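Side-chain contacts in magnetosome protein MamA (Magnetospirillum gryphiswaldense, PDB 3AS8), which probably serves as a tetratricopeptide-repeat scaffold on the magnetosome, recognising copies of itself and other proteins to build up a larger complex: residues S17-G22 with A45-I50; S25-M30 with G49-K54. All coordinates share one frame; numbering follows the deposited sequence.

Contact 1: residues S17-G22 with A45-I50; sequences SHAKAG and ALHLGI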
ATOM      1  N   SER A  17      -8.652 -15.158 -12.665  1.00 22.31           N
ATOM      2  CA  SER A  17     -10.006 -15.097 -12.152  1.00 24.73           C
ATOM      3  C   SER A  17     -10.009 -15.376 -10.613  1.00 23.40           C
ATOM      4  O   SER A  17     -10.580 -14.610  -9.793  1.00 22.67           O
ATOM      5  CB  SER A  17     -10.875 -16.055 -12.957  1.00 26.07           C
ATOM      6  OG  SER A  17     -12.177 -16.009 -12.490  1.00 34.05           O
ATOM      7  N   HIS A  18      -9.320 -16.438 -10.211  1.00 20.82           N
ATOM      8  CA  HIS A  18      -9.328 -16.788  -8.797  1.00 21.23           C
ATOM      9  C   HIS A  18      -8.782 -15.560  -7.982  1.00 21.22           C
ATOM     10  O   HIS A  18      -9.356 -15.124  -6.987  1.00 22.55           O
ATOM     11  CB  HIS A  18      -8.451 -17.991  -8.524  1.00 20.37           C
ATOM     12  CG  HIS A  18      -9.031 -19.318  -8.912  1.00 22.86           C
ATOM     13  ND1 HIS A  18     -10.325 -19.683  -8.650  1.00 27.84           N
ATOM     14  CD2 HIS A  18      -8.434 -20.414  -9.455  1.00 24.36           C
ATOM     15  CE1 HIS A  18     -10.521 -20.924  -9.050  1.00 29.21           C
ATOM     16  NE2 HIS A  18      -9.390 -21.385  -9.551  1.00 23.40           N
ATOM     17  N   ALA A  19      -7.660 -15.015  -8.428  1.00 22.04           N
ATOM     18  CA  ALA A  19      -6.981 -13.951  -7.679  1.00 22.07           C
ATOM     19  C   ALA A  19      -7.875 -12.678  -7.543  1.00 23.82           C
ATOM     20  O   ALA A  19      -7.949 -12.023  -6.493  1.00 22.93           O
ATOM     21  CB  ALA A  19      -5.618 -13.636  -8.337  1.00 20.44           C
ATOM     22  N   LYS A  20      -8.540 -12.326  -8.617  1.00 26.78           N
ATOM     23  CA  LYS A  20      -9.475 -11.195  -8.597  1.00 29.20           C
ATOM     24  C   LYS A  20     -10.700 -11.441  -7.700  1.00 30.26           C
ATOM     25  O   LYS A  20     -11.287 -10.501  -7.177  1.00 31.74           O
ATOM     26  CB  LYS A  20      -9.897 -10.903 -10.013  1.00 32.20           C
ATOM     27  CG  LYS A  20      -8.856 -10.038 -10.760  1.00 33.88           C
ATOM     28  CD  LYS A  20      -9.374  -9.693 -12.114  1.00 40.11           C
ATOM     29  CE  LYS A  20      -8.255  -9.301 -13.035  1.00 43.83           C
ATOM     30  NZ  LYS A  20      -8.785  -9.232 -14.433  1.00 49.81           N
ATOM     31  N   ALA A  21     -11.051 -12.709  -7.475  1.00 28.31           N
ATOM     32  CA  ALA A  21     -12.154 -13.070  -6.593  1.00 27.73           C
ATOM     33  C   ALA A  21     -11.694 -13.247  -5.133  1.00 27.02           C
ATOM     34  O   ALA A  21     -12.522 -13.534  -4.283  1.00 26.78           O
ATOM     35  CB  ALA A  21     -12.777 -14.371  -7.084  1.00 27.26           C
ATOM     36  N   GLY A  22     -10.399 -13.130  -4.836  1.00 24.91           N
ATOM     37  CA  GLY A  22      -9.953 -13.379  -3.460  1.00 24.86           C
ATOM     38  C   GLY A  22      -9.728 -14.877  -3.128  1.00 23.03           C
ATOM     39  O   GLY A  22      -9.567 -15.258  -1.965  1.00 21.94           O
ATOM     40  N   ALA A  45       2.287 -12.082 -13.421  1.00 24.05           N
ATOM     41  CA  ALA A  45       3.190 -11.777 -12.302  1.00 22.75           C
ATOM     42  C   ALA A  45       2.518 -10.936 -11.170  1.00 21.80           C
ATOM     43  O   ALA A  45       2.729 -11.187  -9.974  1.00 19.36           O
ATOM     44  CB  ALA A  45       4.515 -11.106 -12.779  1.00 24.86           C
ATOM     45  N   LEU A  46       1.674  -9.998 -11.554  1.00 21.64           N
ATOM     46  CA  LEU A  46       0.954  -9.181 -10.617  1.00 22.21           C
ATOM     47  C   LEU A  46      -0.015  -9.983  -9.753  1.00 22.10           C
ATOM     48  O   LEU A  46      -0.025  -9.839  -8.520  1.00 23.07           O
ATOM     49  CB  LEU A  46       0.191  -8.139 -11.340  1.00 23.28           C
ATOM     50  CG  LEU A  46      -0.878  -7.403 -10.511  1.00 27.77           C
ATOM     51  CD1 LEU A  46      -0.230  -6.622  -9.273  1.00 26.20           C
ATOM     52  CD2 LEU A  46      -1.673  -6.431 -11.345  1.00 25.59           C
ATOM     53  N   HIS A  47      -0.838 -10.814 -10.393  1.00 20.99           N
ATOM     54  CA  HIS A  47      -1.791 -11.611  -9.656  1.00 20.27           C
ATOM     55  C   HIS A  47      -1.155 -12.732  -8.811  1.00 18.48           C
ATOM     56  O   HIS A  47      -1.573 -12.978  -7.677  1.00 17.43           O
ATOM     57  CB  HIS A  47      -2.915 -12.002 -10.603  1.00 20.37           C
ATOM     58  CG  HIS A  47      -3.788 -10.834 -10.941  1.00 21.92           C
ATOM     59  ND1 HIS A  47      -3.619 -10.062 -12.084  1.00 26.95           N
ATOM     60  CD2 HIS A  47      -4.738 -10.209 -10.203  1.00 23.77           C
ATOM     61  CE1 HIS A  47      -4.495  -9.067 -12.064  1.00 26.74           C
ATOM     62  NE2 HIS A  47      -5.189  -9.137 -10.944  1.00 29.90           N
ATOM     63  N   LEU A  48      -0.099 -13.366  -9.315  1.00 16.43           N
ATOM     64  CA  LEU A  48       0.577 -14.375  -8.529  1.00 16.75           C
ATOM     65  C   LEU A  48       1.377 -13.758  -7.384  1.00 16.27           C
ATOM     66  O   LEU A  48       1.531 -14.366  -6.322  1.00 18.50           O
ATOM     67  CB  LEU A  48       1.496 -15.230  -9.420  1.00 16.61           C
ATOM     68  CG  LEU A  48       2.366 -16.321  -8.785  1.00 19.06           C
ATOM     69  CD1 LEU A  48       1.553 -17.435  -7.960  1.00 16.16           C
ATOM     70  CD2 LEU A  48       3.111 -16.972 -10.000  1.00 16.41           C
ATOM     71  N   GLY A  49       1.970 -12.604  -7.641  1.00 18.18           N
ATOM     72  CA  GLY A  49       2.620 -11.782  -6.595  1.00 18.26           C
ATOM     73  C   GLY A  49       1.638 -11.503  -5.466  1.00 16.97           C
ATOM     74  O   GLY A  49       1.947 -11.787  -4.341  1.00 17.40           O
ATOM     75  N   ILE A  50       0.481 -10.952  -5.791  1.00 18.08           N
ATOM     76  CA  ILE A  50      -0.620 -10.681  -4.817  1.00 18.72           C
ATOM     77  C   ILE A  50      -0.961 -11.945  -4.055  1.00 19.05           C
ATOM     78  O   ILE A  50      -0.958 -11.976  -2.838  1.00 21.06           O
ATOM     79  CB  ILE A  50      -1.846 -10.088  -5.538  1.00 20.04           C
ATOM     80  CG1 ILE A  50      -1.632  -8.625  -5.941  1.00 20.20           C
ATOM     81  CG2 ILE A  50      -3.212 -10.103  -4.677  1.00 18.56           C
ATOM     82  CD1 ILE A  50      -2.922  -8.016  -6.677  1.00 18.03           C
TER
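Ala19, near the end of helix 5-20, and His47, on helix 42-54, bring the two helices to a CA separation of 6.0 Å. Such closeness is possible because a bare methyl faces the second helix: Ala19 CB lies 3.9 Å from His47 CB and slightly farther from CD2, so it touches the root of the histidine and the near side of its ring. Followed outward, His47 changes partners. Its CB belongs to Ala19. CG stands beside the backbone N, opposite the carbonyl carbon (chi1 -72°), which sends the imidazole out across the gap toward Lys20. CD2 is shared: besides the alanine methyl, His47 CD2 meets Lys20 CG at 4.2 Å. NE2 then meets the aliphatic part of the lysine twice, with Lys20 CG at 3.8 Å and Lys20 CE at 3.7 Å, and CE1 also lies against CE. ND1 turns back into its own helix and hydrogen-bonds the carbonyl O of Glu43, which fixes the rotation of the ring. One imidazole face carries Leu46 CG, offset toward the rim, while Lys77 of helix 76-88 also touches the histidine. Lys20 runs extended beyond CG, crossing the ring at a slant; its methylenes do the touching and the ammonium goes past, with Lys20 NZ 5.0 Å from His47 NE2. No hydrogen bond or salt bridge links the two segments, so the contact rests on van der Waals packing of a methyl and a lysine chain against an imidazole. A lysine charge at that distance would probably disfavour a second proton on His47, consistent with a neutral ring whose ND1 donates to Glu43.

Contact 2: residues S25-M30 with G49-K54; sequences SEAVVM and GIAYVK. With SO4 (sulfate ion), chain D.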
ATOM      1  N   SER A  25      -5.318 -18.948  -2.724  1.00 14.73           N
ATOM      2  CA  SER A  25      -4.606 -20.238  -2.713  1.00 16.10           C
ATOM      3  C   SER A  25      -4.772 -20.926  -4.090  1.00 15.86           C
ATOM      4  O   SER A  25      -3.809 -21.440  -4.676  1.00 15.99           O
ATOM      5  CB  SER A  25      -5.158 -21.148  -1.589  1.00 17.21           C
ATOM      6  OG  SER A  25      -5.046 -20.627  -0.290  1.00 20.23           O
ATOM      7  N   GLU A  26      -5.999 -20.882  -4.634  1.00 17.53           N
ATOM      8  CA  GLU A  26      -6.268 -21.521  -5.930  1.00 17.29           C
ATOM      9  C   GLU A  26      -5.569 -20.706  -6.996  1.00 17.82           C
ATOM     10  O   GLU A  26      -5.097 -21.277  -7.981  1.00 19.38           O
ATOM     11  CB  GLU A  26      -7.775 -21.657  -6.169  1.00 17.73           C
ATOM     12  CG  GLU A  26      -8.445 -22.760  -5.282  1.00 19.95           C
ATOM     13  CD  GLU A  26      -9.936 -22.680  -5.183  1.00 21.50           C
ATOM     14  OE1 GLU A  26     -10.500 -21.683  -4.629  1.00 24.38           O
ATOM     15  OE2 GLU A  26     -10.552 -23.639  -5.657  1.00 30.46           O
ATOM     16  N   ALA A  27      -5.470 -19.383  -6.817  1.00 17.67           N
ATOM     17  CA  ALA A  27      -4.651 -18.540  -7.738  1.00 16.87           C
ATOM     18  C   ALA A  27      -3.159 -18.933  -7.789  1.00 16.50           C
ATOM     19  O   ALA A  27      -2.541 -18.929  -8.858  1.00 15.67           O
ATOM     20  CB  ALA A  27      -4.773 -16.997  -7.416  1.00 15.25           C
ATOM     21  N   VAL A  28      -2.572 -19.247  -6.635  1.00 16.45           N
ATOM     22  CA  VAL A  28      -1.177 -19.762  -6.607  1.00 16.38           C
ATOM     23  C   VAL A  28      -1.098 -21.070  -7.371  1.00 17.46           C
ATOM     24  O   VAL A  28      -0.231 -21.211  -8.221  1.00 17.91           O
ATOM     25  CB  VAL A  28      -0.637 -19.977  -5.164  1.00 16.42           C
ATOM     26  CG1 VAL A  28       0.830 -20.571  -5.170  1.00 14.92           C
ATOM     27  CG2 VAL A  28      -0.705 -18.691  -4.413  1.00 18.43           C
ATOM     28  N   VAL A  29      -1.983 -22.016  -7.040  1.00 17.45           N
ATOM     29  CA  VAL A  29      -1.967 -23.323  -7.702  1.00 19.05           C
ATOM     30  C   VAL A  29      -2.018 -23.205  -9.246  1.00 19.42           C
ATOM     31  O   VAL A  29      -1.256 -23.834  -9.954  1.00 22.31           O
ATOM     32  CB  VAL A  29      -3.116 -24.252  -7.219  1.00 19.06           C
ATOM     33  CG1 VAL A  29      -3.213 -25.453  -8.134  1.00 21.15           C
ATOM     34  CG2 VAL A  29      -2.898 -24.689  -5.679  1.00 21.03           C
ATOM     35  N   MET A  30      -2.939 -22.433  -9.759  1.00 18.76           N
ATOM     36  CA  MET A  30      -3.068 -22.250 -11.213  1.00 20.00           C
ATOM     37  C   MET A  30      -1.958 -21.413 -11.814  1.00 18.44           C
ATOM     38  O   MET A  30      -1.395 -21.772 -12.871  1.00 19.82           O
ATOM     39  CB  MET A  30      -4.420 -21.622 -11.573  1.00 20.45           C
ATOM     40  CG  MET A  30      -5.712 -22.444 -11.254  1.00 27.98           C
ATOM     41  SD  MET A  30      -5.834 -23.965 -12.213  1.00 46.83           S
ATOM     42  CE  MET A  30      -5.410 -25.192 -11.010  1.00 41.17           C
ATOM     43  N   GLY A  49       1.970 -12.604  -7.641  1.00 18.18           N
ATOM     44  CA  GLY A  49       2.620 -11.782  -6.595  1.00 18.26           C
ATOM     45  C   GLY A  49       1.638 -11.503  -5.466  1.00 16.97           C
ATOM     46  O   GLY A  49       1.947 -11.787  -4.341  1.00 17.40           O
ATOM     47  N   ILE A  50       0.481 -10.952  -5.791  1.00 18.08           N
ATOM     48  CA  ILE A  50      -0.620 -10.681  -4.817  1.00 18.72           C
ATOM     49  C   ILE A  50      -0.961 -11.945  -4.055  1.00 19.05           C
ATOM     50  O   ILE A  50      -0.958 -11.976  -2.838  1.00 21.06           O
ATOM     51  CB  ILE A  50      -1.846 -10.088  -5.538  1.00 20.04           C
ATOM     52  CG1 ILE A  50      -1.632  -8.625  -5.941  1.00 20.20           C
ATOM     53  CG2 ILE A  50      -3.212 -10.103  -4.677  1.00 18.56           C
ATOM     54  CD1 ILE A  50      -2.922  -8.016  -6.677  1.00 18.03           C
ATOM     55  N   ALA A  51      -1.175 -13.022  -4.786  1.00 18.00           N
ATOM     56  CA  ALA A  51      -1.516 -14.333  -4.208  1.00 16.45           C
ATOM     57  C   ALA A  51      -0.444 -14.900  -3.296  1.00 16.08           C
ATOM     58  O   ALA A  51      -0.782 -15.460  -2.243  1.00 14.59           O
ATOM     59  CB  ALA A  51      -1.882 -15.353  -5.336  1.00 15.23           C
ATOM     60  N   TYR A  52       0.833 -14.782  -3.684  1.00 14.69           N
ATOM     61  CA  TYR A  52       1.940 -15.202  -2.821  1.00 16.26           C
ATOM     62  C   TYR A  52       2.038 -14.376  -1.531  1.00 17.19           C
ATOM     63  O   TYR A  52       2.198 -14.979  -0.460  1.00 16.37           O
ATOM     64  CB  TYR A  52       3.304 -15.133  -3.517  1.00 16.25           C
ATOM     65  CG  TYR A  52       3.670 -16.296  -4.403  1.00 16.67           C
ATOM     66  CD1 TYR A  52       3.359 -17.585  -4.068  1.00 18.92           C
ATOM     67  CD2 TYR A  52       4.411 -16.077  -5.578  1.00 20.10           C
ATOM     68  CE1 TYR A  52       3.762 -18.672  -4.857  1.00 22.63           C
ATOM     69  CE2 TYR A  52       4.797 -17.145  -6.409  1.00 22.61           C
ATOM     70  CZ  TYR A  52       4.465 -18.446  -6.045  1.00 23.87           C
ATOM     71  OH  TYR A  52       4.840 -19.496  -6.855  1.00 20.55           O
ATOM     72  N   VAL A  53       1.809 -13.061  -1.613  1.00 17.70           N
ATOM     73  CA  VAL A  53       1.816 -12.266  -0.382  1.00 19.73           C
ATOM     74  C   VAL A  53       0.652 -12.657   0.565  1.00 20.17           C
ATOM     75  O   VAL A  53       0.831 -12.704   1.780  1.00 20.76           O
ATOM     76  CB  VAL A  53       1.757 -10.758  -0.678  1.00 21.69           C
ATOM     77  CG1 VAL A  53       1.588  -9.913   0.637  1.00 22.65           C
ATOM     78  CG2 VAL A  53       3.069 -10.353  -1.441  1.00 16.90           C
ATOM     79  N   LYS A  54      -0.505 -12.900  -0.002  1.00 17.93           N
ATOM     80  CA  LYS A  54      -1.715 -13.224   0.752  1.00 18.28           C
ATOM     81  C   LYS A  54      -1.556 -14.573   1.435  1.00 18.34           C
ATOM     82  O   LYS A  54      -2.074 -14.782   2.508  1.00 18.67           O
ATOM     83  CB  LYS A  54      -2.966 -13.229  -0.198  1.00 17.40           C
ATOM     84  CG  LYS A  54      -3.530 -11.826  -0.590  1.00 19.41           C
ATOM     85  CD  LYS A  54      -4.127 -11.032   0.625  1.00 23.37           C
ATOM     86  CE  LYS A  54      -4.644  -9.645   0.201  1.00 28.44           C
ATOM     87  NZ  LYS A  54      -5.379  -8.959   1.376  1.00 30.57           N
TER
HETATM   88  S   SO4 D   3      -8.421 -11.314   2.646  1.00 88.68           S
HETATM   89  O1  SO4 D   3      -9.314 -12.428   2.322  1.00 88.81           O
HETATM   90  O2  SO4 D   3      -8.519 -11.087   4.093  1.00 90.41           O
HETATM   91  O3  SO4 D   3      -7.028 -11.637   2.331  1.00 89.41           O
HETATM   92  O4  SO4 D   3      -8.787 -10.120   1.869  1.00 88.60           O
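Val28 reaches helix 42-54 with both methyls, and its chi1 of 178° decides which goes where: CG1 lies opposite the backbone N and CG2 opposite the carbonyl carbon. On the other helix, Tyr52 has CG beside its own backbone N (chi1 -82°), so that a side chain leaving the helix obliquely to the contact brings its ring back toward the valine. Val28 CG1 therefore meets the ring obliquely, 3.5 Å from Tyr52 CE1 and farther from CD1, with the two side chains crossing at about a right angle. The other branch, Val28 CG2, rests 3.7 Å from Ala51 CB and also touches the Ala51 carbonyl O. Ala27, the residue before Val28, completes the patch, its CB meeting Ala51 CB at 3.9 Å. The Ala51 methyl thus meets two residues of helix 24-31, and the small side chains let the axes approach to 8.6 Å at a crossing angle of -127°. Tyr52 is buried, but its hydroxyl has a partner: OH hydrogen-bonds Glu32 OE2, tying the far end of the ring to the residue that follows helix 24-31. Arg60 and Leu64 of helix 58-71 also lie on the tyrosine. Away from this apolar patch, Lys54 sends NZ toward a sulfate ion, probably from the crystallisation liquor; the bond from Lys54 NZ to sulfate O3 is weak, at 3.3 Å. Close packing of small side chains where the second helix of a hairpin meets the next helix in the chain, as here, fits the tetratricopeptide-repeat fold, in which successive antiparallel helix pairs stack into a superhelix.

How the contacts relate
From the N terminus the chain runs along helix 5-20, turns back into helix 24-31, then crosses a long loop to helix 42-54, where both contacts end. Contact 1 closes the larger circuit, 17-22 to 45-50, and contact 2 a shorter one, 25-30 to 49-54. The circuits cross rather than nest, because the first segments and their partners appear in the same order; the partners overlap at Gly49 and Ile50. With centres about 6 Å apart, the contacts form one continuous layer: Ala19 packs on Ala27, His18 on Glu26, and Leu48 on Val28. Together they seat the first helical hairpin on helix 42-54 at the N-terminal end of the repeat array.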